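Local coordinates for protein ADP-ribosylating toxin CARDS (Mycoplasma pneumoniae, PDB 4TLV) that transfers the ADP-ribosyl group from NAD(+) to multiple target proteins and elicits vacuolization and disruption of the respiratory epithelium in the mammalian host, at residues 358-363 against 380-385. Numbering follows the deposited sequence.
Sequences NAVNQK and SELLGQ
The backbone N of E381 donates a nearly straight hydrogen bond to K363 O (3.0 Å), with the N lying 36° out of the carbonyl plane. This bond joins two 3-10 turns, 360-362 and 381-383, in the beta-trefoil D2 domain: one leads into strand 364-368, the other follows strand 375-380, its antiparallel partner, so the turns meet at one end of this strand pair. Next to the bond the aliphatic parts of the same two residues lie against each other, K363 CB standing 3.6 Å from E381 CG. Their charged ends then part. The E381 chain bends at chi2 (-72°) and its carboxylate is held through OE2 by Q321, whereas K363 NZ reaches the carbonyl oxygens of Y320 and V357. Packing continues from the first turn to the second. V360 CG1, anti to its own backbone N (chi1 176°), lies over the face of the E381-L382 peptide, 3.9 Å from E381 O. Both methyl carbons of L382 face N361 CB from the same side, CD2 at 4.0 Å, and the amide of N361 turns away from them. The second turn starts with an ST turn: S380 OG accepts from L382 N at 3.0 Å, and L383 N bonds to S380 O. One water bridges the two segments. It donates to K363 O, which thus takes a second hydrogen besides that of E381 N, and weakly to N361 O; its third partner is S380 OG, 2.6 Å from the water oxygen.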
ATOM      1  N   ASN A 358      -1.232  -4.788   1.352  1.00 10.72           N
ATOM      2  CA  ASN A 358       0.002  -5.219   1.982  1.00 12.23           C
ATOM      3  C   ASN A 358       0.543  -6.539   1.449  1.00 14.65           C
ATOM      4  O   ASN A 358       1.495  -7.065   1.992  1.00 18.20           O
ATOM      5  CB  ASN A 358      -0.159  -5.312   3.512  1.00 11.90           C
ATOM      6  CG  ASN A 358      -1.299  -6.246   3.927  1.00 14.10           C
ATOM      7  OD1 ASN A 358      -2.318  -6.347   3.239  1.00 12.41           O
ATOM      8  ND2 ASN A 358      -1.126  -6.932   5.061  1.00 10.82           N
ATOM      9  N   ALA A 359      -0.056  -7.081   0.397  1.00 15.79           N
ATOM     10  CA  ALA A 359       0.383  -8.390  -0.107  1.00 14.51           C
ATOM     11  C   ALA A 359       1.528  -8.237  -1.108  1.00 16.38           C
ATOM     12  O   ALA A 359       1.314  -7.801  -2.248  1.00 14.68           O
ATOM     13  CB  ALA A 359      -0.799  -9.128  -0.747  1.00 14.44           C
ATOM     14  N   VAL A 360       2.741  -8.595  -0.688  1.00 12.80           N
ATOM     15  CA  VAL A 360       3.913  -8.452  -1.550  1.00 16.05           C
ATOM     16  C   VAL A 360       3.755  -9.288  -2.821  1.00 14.68           C
ATOM     17  O   VAL A 360       4.195  -8.883  -3.892  1.00 13.39           O
ATOM     18  CB  VAL A 360       5.219  -8.815  -0.805  1.00 16.50           C
ATOM     19  CG1 VAL A 360       6.429  -8.762  -1.751  1.00 15.18           C
ATOM     20  CG2 VAL A 360       5.443  -7.860   0.374  1.00 20.36           C
ATOM     21  N   ASN A 361       3.093 -10.437  -2.717  1.00 12.20           N
ATOM     22  CA  ASN A 361       2.916 -11.292  -3.888  1.00 13.72           C
ATOM     23  C   ASN A 361       1.909 -10.748  -4.916  1.00 12.84           C
ATOM     24  O   ASN A 361       1.760 -11.320  -5.991  1.00 12.70           O
ATOM     25  CB  ASN A 361       2.604 -12.753  -3.498  1.00 15.35           C
ATOM     26  CG  ASN A 361       1.294 -12.904  -2.727  1.00 18.36           C
ATOM     27  OD1 ASN A 361       0.528 -11.946  -2.566  1.00 16.18           O
ATOM     28  ND2 ASN A 361       1.026 -14.126  -2.251  1.00 17.58           N
ATOM     29  N   GLN A 362       1.257  -9.626  -4.598  1.00  9.95           N
ATOM     30  CA  GLN A 362       0.419  -8.926  -5.582  1.00 10.23           C
ATOM     31  C   GLN A 362       1.090  -7.675  -6.154  1.00 11.22           C
ATOM     32  O   GLN A 362       0.452  -6.905  -6.875  1.00 13.27           O
ATOM     33  CB  GLN A 362      -0.944  -8.531  -4.986  1.00 12.32           C
ATOM     34  CG  GLN A 362      -1.782  -9.690  -4.429  1.00 12.89           C
ATOM     35  CD  GLN A 362      -3.052  -9.207  -3.733  1.00 12.97           C
ATOM     36  OE1 GLN A 362      -3.363  -8.017  -3.724  1.00 12.78           O
ATOM     37  NE2 GLN A 362      -3.796 -10.136  -3.153  1.00 19.38           N
ATOM     38  N   LYS A 363       2.360  -7.454  -5.839  1.00 11.14           N
ATOM     39  CA  LYS A 363       3.040  -6.258  -6.324  1.00 12.67           C
ATOM     40  C   LYS A 363       3.915  -6.539  -7.551  1.00 14.93           C
ATOM     41  O   LYS A 363       4.669  -7.519  -7.581  1.00 11.10           O
ATOM     42  CB  LYS A 363       3.834  -5.591  -5.200  1.00 14.03           C
ATOM     43  CG  LYS A 363       2.935  -5.151  -4.011  1.00 10.71           C
ATOM     44  CD  LYS A 363       3.726  -4.263  -3.047  1.00 12.77           C
ATOM     45  CE  LYS A 363       2.907  -3.878  -1.809  1.00 11.47           C
ATOM     46  NZ  LYS A 363       1.552  -3.278  -2.156  1.00 12.31           N
ATOM     47  N   SER A 380       7.826  -9.487 -10.650  1.00 13.73           N
ATOM     48  CA  SER A 380       7.205  -9.632  -9.328  1.00 16.54           C
ATOM     49  C   SER A 380       8.093  -9.131  -8.179  1.00 14.12           C
ATOM     50  O   SER A 380       9.282  -9.475  -8.111  1.00 18.11           O
ATOM     51  CB  SER A 380       6.854 -11.092  -9.075  1.00 18.44           C
ATOM     52  OG  SER A 380       6.378 -11.257  -7.753  1.00 18.21           O
ATOM     53  N   GLU A 381       7.524  -8.337  -7.268  1.00 11.94           N
ATOM     54  CA  GLU A 381       8.259  -7.902  -6.083  1.00 15.69           C
ATOM     55  C   GLU A 381       8.557  -9.077  -5.154  1.00 15.65           C
ATOM     56  O   GLU A 381       9.406  -8.973  -4.278  1.00 15.21           O
ATOM     57  CB  GLU A 381       7.508  -6.811  -5.299  1.00 13.56           C
ATOM     58  CG  GLU A 381       7.355  -5.490  -6.039  1.00 15.21           C
ATOM     59  CD  GLU A 381       8.662  -4.708  -6.152  1.00 23.92           C
ATOM     60  OE1 GLU A 381       9.712  -5.171  -5.639  1.00 23.50           O
ATOM     61  OE2 GLU A 381       8.631  -3.615  -6.749  1.00 20.13           O
ATOM     62  N   LEU A 382       7.857 -10.195  -5.342  1.00 16.64           N
ATOM     63  CA  LEU A 382       8.093 -11.368  -4.492  1.00 17.57           C
ATOM     64  C   LEU A 382       9.523 -11.909  -4.672  1.00 22.46           C
ATOM     65  O   LEU A 382      10.103 -12.496  -3.749  1.00 24.58           O
ATOM     66  CB  LEU A 382       7.056 -12.459  -4.784  1.00 16.54           C
ATOM     67  CG  LEU A 382       6.979 -13.603  -3.771  1.00 24.61           C
ATOM     68  CD1 LEU A 382       6.569 -13.073  -2.400  1.00 23.84           C
ATOM     69  CD2 LEU A 382       6.020 -14.667  -4.237  1.00 21.45           C
ATOM     70  N   LEU A 383      10.098 -11.688  -5.851  1.00 20.70           N
ATOM     71  CA  LEU A 383      11.419 -12.225  -6.168  1.00 23.39           C
ATOM     72  C   LEU A 383      12.532 -11.240  -5.852  1.00 28.21           C
ATOM     73  O   LEU A 383      13.695 -11.492  -6.156  1.00 30.21           O
ATOM     74  CB  LEU A 383      11.493 -12.679  -7.630  1.00 24.10           C
ATOM     75  CG  LEU A 383      10.662 -13.928  -7.952  1.00 28.55           C
ATOM     76  CD1 LEU A 383      10.642 -14.225  -9.437  1.00 26.61           C
ATOM     77  CD2 LEU A 383      11.188 -15.130  -7.172  1.00 35.66           C
ATOM     78  N   GLY A 384      12.175 -10.117  -5.233  1.00 24.51           N
ATOM     79  CA  GLY A 384      13.170  -9.192  -4.714  1.00 27.01           C
ATOM     80  C   GLY A 384      14.128  -8.658  -5.763  1.00 28.83           C
ATOM     81  O   GLY A 384      13.719  -8.293  -6.867  1.00 29.60           O
ATOM     82  N   GLN A 385      15.414  -8.625  -5.424  1.00 30.54           N
ATOM     83  CA  GLN A 385      16.422  -8.063  -6.319  1.00 34.58           C
ATOM     84  C   GLN A 385      16.727  -8.978  -7.497  1.00 33.96           C
ATOM     85  O   GLN A 385      17.475  -8.598  -8.398  1.00 35.97           O
ATOM     86  CB  GLN A 385      17.721  -7.746  -5.562  1.00 32.30           C
ATOM     87  CG  GLN A 385      17.555  -6.792  -4.381  1.00 38.57           C
ATOM     88  CD  GLN A 385      16.987  -5.440  -4.782  1.00 54.10           C
ATOM     89  OE1 GLN A 385      16.927  -5.101  -5.967  1.00 58.08           O
ATOM     90  NE2 GLN A 385      16.569  -4.656  -3.791  1.00 63.38           N
TER
HETATM   91  O   HOH W   1       4.043 -10.184  -7.461  1.00 14.54           O